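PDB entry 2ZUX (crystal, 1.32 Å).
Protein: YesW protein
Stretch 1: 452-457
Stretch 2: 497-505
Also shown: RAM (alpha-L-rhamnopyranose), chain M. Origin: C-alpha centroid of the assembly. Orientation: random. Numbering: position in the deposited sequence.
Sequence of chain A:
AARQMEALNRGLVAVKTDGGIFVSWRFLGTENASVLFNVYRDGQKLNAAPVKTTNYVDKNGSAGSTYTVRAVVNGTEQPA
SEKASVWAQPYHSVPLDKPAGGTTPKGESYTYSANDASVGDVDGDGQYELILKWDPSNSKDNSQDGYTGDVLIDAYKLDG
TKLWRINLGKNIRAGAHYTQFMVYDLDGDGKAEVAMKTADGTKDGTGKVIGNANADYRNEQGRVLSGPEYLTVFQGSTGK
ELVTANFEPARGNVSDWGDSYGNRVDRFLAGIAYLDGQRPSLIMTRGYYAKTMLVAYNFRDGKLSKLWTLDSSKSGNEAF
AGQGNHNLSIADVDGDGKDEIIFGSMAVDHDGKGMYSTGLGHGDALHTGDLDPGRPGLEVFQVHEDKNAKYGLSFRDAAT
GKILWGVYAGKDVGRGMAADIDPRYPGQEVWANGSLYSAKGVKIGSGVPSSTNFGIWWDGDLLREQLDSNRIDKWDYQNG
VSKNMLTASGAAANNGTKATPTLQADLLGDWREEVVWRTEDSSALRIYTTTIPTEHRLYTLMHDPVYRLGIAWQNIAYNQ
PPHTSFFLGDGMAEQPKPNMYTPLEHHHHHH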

# COMPACT_ATOMS: atom_id res chain seq x y z
N THR A 452 -5.05 -10.76 12.71
CA THR A 452 -3.65 -10.79 12.29
C THR A 452 -3.62 -10.39 10.82
O THR A 452 -3.33 -11.20 9.93
CB THR A 452 -3.02 -12.18 12.53
OG1 THR A 452 -3.35 -12.60 13.86
CG2 THR A 452 -1.50 -12.13 12.41
N ASN A 453 -3.94 -9.12 10.58
CA ASN A 453 -4.15 -8.62 9.23
C ASN A 453 -3.43 -7.28 9.05
O ASN A 453 -2.28 -7.27 8.63
CB ASN A 453 -5.65 -8.53 8.90
CG ASN A 453 -5.91 -8.23 7.45
OD1 ASN A 453 -4.99 -8.21 6.64
ND2 ASN A 453 -7.18 -8.01 7.11
N PHE A 454 -4.08 -6.17 9.39
CA PHE A 454 -3.47 -4.85 9.28
C PHE A 454 -3.28 -4.25 10.67
O PHE A 454 -4.01 -4.56 11.62
CB PHE A 454 -4.38 -3.90 8.48
CG PHE A 454 -4.18 -3.92 6.97
CD1 PHE A 454 -3.91 -5.10 6.27
CD2 PHE A 454 -4.33 -2.74 6.25
CE1 PHE A 454 -3.77 -5.09 4.87
CE2 PHE A 454 -4.18 -2.72 4.87
CZ PHE A 454 -3.90 -3.89 4.18
N GLY A 455 -2.30 -3.36 10.77
CA GLY A 455 -2.20 -2.41 11.88
C GLY A 455 -2.52 -1.04 11.31
O GLY A 455 -2.18 -0.76 10.16
N ILE A 456 -3.20 -0.23 12.12
CA ILE A 456 -3.60 1.12 11.72
C ILE A 456 -3.45 2.11 12.87
O ILE A 456 -3.82 1.80 14.02
CB ILE A 456 -5.06 1.12 11.20
CG1 ILE A 456 -5.42 2.50 10.65
CG2 ILE A 456 -6.04 0.66 12.29
CD1 ILE A 456 -6.77 2.57 10.00
N TRP A 457 -2.93 3.30 12.58
CA TRP A 457 -2.94 4.39 13.56
C TRP A 457 -4.27 5.11 13.45
O TRP A 457 -4.51 5.83 12.48
CB TRP A 457 -1.77 5.36 13.36
CG TRP A 457 -0.45 4.71 13.70
CD1 TRP A 457 -0.04 4.31 14.95
CD2 TRP A 457 0.61 4.36 12.80
NE1 TRP A 457 1.20 3.72 14.87
CE2 TRP A 457 1.62 3.74 13.57
CE3 TRP A 457 0.79 4.49 11.41
CZ2 TRP A 457 2.81 3.26 13.00
CZ3 TRP A 457 1.98 4.02 10.85
CH2 TRP A 457 2.97 3.41 11.64
C1 RAM M . -7.94 -14.42 -2.72
C2 RAM M . -7.31 -15.12 -1.51
C3 RAM M . -8.34 -15.30 -0.38
C4 RAM M . -9.61 -15.98 -0.89
C5 RAM M . -10.15 -15.23 -2.11
C6 RAM M . -11.33 -15.99 -2.71
O1 RAM M . -8.16 -13.06 -2.43
O2 RAM M . -6.82 -16.37 -1.94
O3 RAM M . -7.78 -16.03 0.69
O4 RAM M . -10.56 -16.06 0.15
O5 RAM M . -9.14 -15.07 -3.11
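Stretch 2 497-505: TKATPTLQA

Stretch 2 runs alongside stretch 1 in the same general direction. It starts as the end of a 3-10 segment at Thr497 and Lys498, passes through a loop, and becomes a strand at Leu503 to Ala505. Stretch 1 is a strand from Phe454 to Ile456. The N-to-C directions of the two strands differ by 38°, and their axes come no closer than 9.0 Å. This spacing is too wide for backbone pairing within a sheet, so side chains fill the space between them. In register, Asn453 CA lies 7.7 Å from Lys498 CA, and Ile456 CA lies 7.8 Å from Gln504 CA. The contact buries 345 Å², both sides summed.

Of the residues in stretch 2, Gln504 has the most area covered by stretch 1, 94 Å². Its CA-to-CB bond points toward stretch 1. With chi1 at 176° (t) and chi2 at -173° (t), the chain is fully extended and its amide spans the gap between the strands. Chi3 is -62°, which sets the plane of the amide. NE2 of Gln504 donates a hydrogen bond to Gly455 O at 2.8 Å, with a nearly straight N-H...O angle of 167°. NE2 is also hydrogen-bonded elsewhere in the structure. OE1 of Gln504 is less well served. Gln504 OE1 lies 3.3 Å from Phe454 CD2, at the edge of the ring and near its plane, and 3.4 Å from Ile456 CB. It is buried without a polar partner in the model. Leu503 and Ala505, before and after Gln504, point away, as expected for alternation along a strand.

Phe454 points toward stretch 2 with chi1 at -87° (m) and chi2 at 38°. Its ring reaches the loop ahead of the second strand. Pro501 lies over one face: Pro501 CD is 4.2 Å from the centroid of the Phe454 ring and 19° off its normal, a CH-pi contact. The closest atoms of this pair are Phe454 CE2 and Pro501 CG, at 3.9 Å. The proline pucker is C-gamma endo. Thr500 has chi1 at 55° (p), and its CG2 lies 4.2 Å from Phe454 CE1.

Asn453 also points toward stretch 2, with chi1 at -171° (t) and chi2 at 7°. This places ND2 close to two backbone carbonyl oxygens: Asn453 ND2 is 3.0 Å from Lys498 O and 3.1 Å from Ala499 O. A water links Asn453 OD1 and Lys498 O, lying 3.0 Å from each. Ala499 has phi/psi of 49/55, a left-handed conformation, where the chain turns out of the 3-10 segment. Thr500 then returns to an extended conformation, at -99/149.

The side chain of Lys498 starts sideways, and its end leads away from stretch 1. Its chi angles are m, m, t, t, and Lys498 CE lies 3.7 Å from O3 of the rhamnose. Thr497 binds the sugar directly. Thr497 N donates to RAM O4 at 3.0 Å, and RAM O3 donates to Thr497 OG1 at 2.8 Å.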

# COMPACT_ATOMS: atom_id res chain seq x y z
N THR A 497 -11.22 -14.35 2.49
CA THR A 497 -10.69 -14.52 3.84
C THR A 497 -9.61 -13.49 4.18
O THR A 497 -9.33 -13.25 5.35
CB THR A 497 -10.13 -15.93 4.06
OG1 THR A 497 -9.02 -16.17 3.18
CG2 THR A 497 -11.21 -16.99 3.83
N LYS A 498 -9.00 -12.87 3.17
CA LYS A 498 -8.01 -11.82 3.44
C LYS A 498 -8.64 -10.59 4.08
O LYS A 498 -7.99 -9.90 4.88
CB LYS A 498 -7.23 -11.45 2.18
CG LYS A 498 -6.46 -12.61 1.56
CD LYS A 498 -5.34 -13.14 2.47
CE LYS A 498 -4.70 -14.37 1.86
NZ LYS A 498 -3.62 -14.89 2.75
N ALA A 499 -9.90 -10.31 3.75
CA ALA A 499 -10.69 -9.25 4.41
C ALA A 499 -9.94 -7.92 4.51
O ALA A 499 -9.79 -7.34 5.59
CB ALA A 499 -11.17 -9.73 5.79
N THR A 500 -9.49 -7.44 3.35
CA THR A 500 -8.69 -6.22 3.28
C THR A 500 -9.54 -5.01 2.89
O THR A 500 -10.50 -5.13 2.13
CB THR A 500 -7.55 -6.38 2.25
OG1 THR A 500 -8.09 -6.78 0.98
CG2 THR A 500 -6.54 -7.42 2.73
N PRO A 501 -9.15 -3.82 3.38
CA PRO A 501 -9.85 -2.63 2.94
C PRO A 501 -9.44 -2.30 1.51
O PRO A 501 -8.36 -2.71 1.07
CB PRO A 501 -9.33 -1.55 3.90
CG PRO A 501 -7.94 -2.00 4.22
CD PRO A 501 -8.05 -3.50 4.31
N THR A 502 -10.27 -1.57 0.79
CA THR A 502 -9.86 -1.07 -0.51
C THR A 502 -8.53 -0.31 -0.41
O THR A 502 -7.66 -0.49 -1.25
CB THR A 502 -11.02 -0.27 -1.18
OG1 THR A 502 -11.91 -1.22 -1.79
CG2 THR A 502 -10.54 0.68 -2.25
N LEU A 503 -8.35 0.48 0.65
CA LEU A 503 -7.06 1.11 0.91
C LEU A 503 -7.01 1.60 2.34
O LEU A 503 -8.02 2.07 2.86
CB LEU A 503 -6.82 2.30 -0.04
CG LEU A 503 -5.44 2.98 0.01
CD1 LEU A 503 -4.31 2.02 -0.38
CD2 LEU A 503 -5.43 4.23 -0.84
N GLN A 504 -5.85 1.47 2.97
CA GLN A 504 -5.56 2.16 4.23
C GLN A 504 -4.36 3.06 3.99
O GLN A 504 -3.32 2.60 3.55
CB GLN A 504 -5.24 1.17 5.34
CG GLN A 504 -4.84 1.82 6.65
CD GLN A 504 -4.38 0.79 7.66
OE1 GLN A 504 -5.15 -0.10 8.06
NE2 GLN A 504 -3.11 0.88 8.05
N ALA A 505 -4.50 4.36 4.27
CA ALA A 505 -3.41 5.31 4.05
C ALA A 505 -3.74 6.62 4.73
O ALA A 505 -4.91 7.02 4.79
CB ALA A 505 -3.21 5.57 2.56
O HOH W 1 -5.07 -10.45 4.72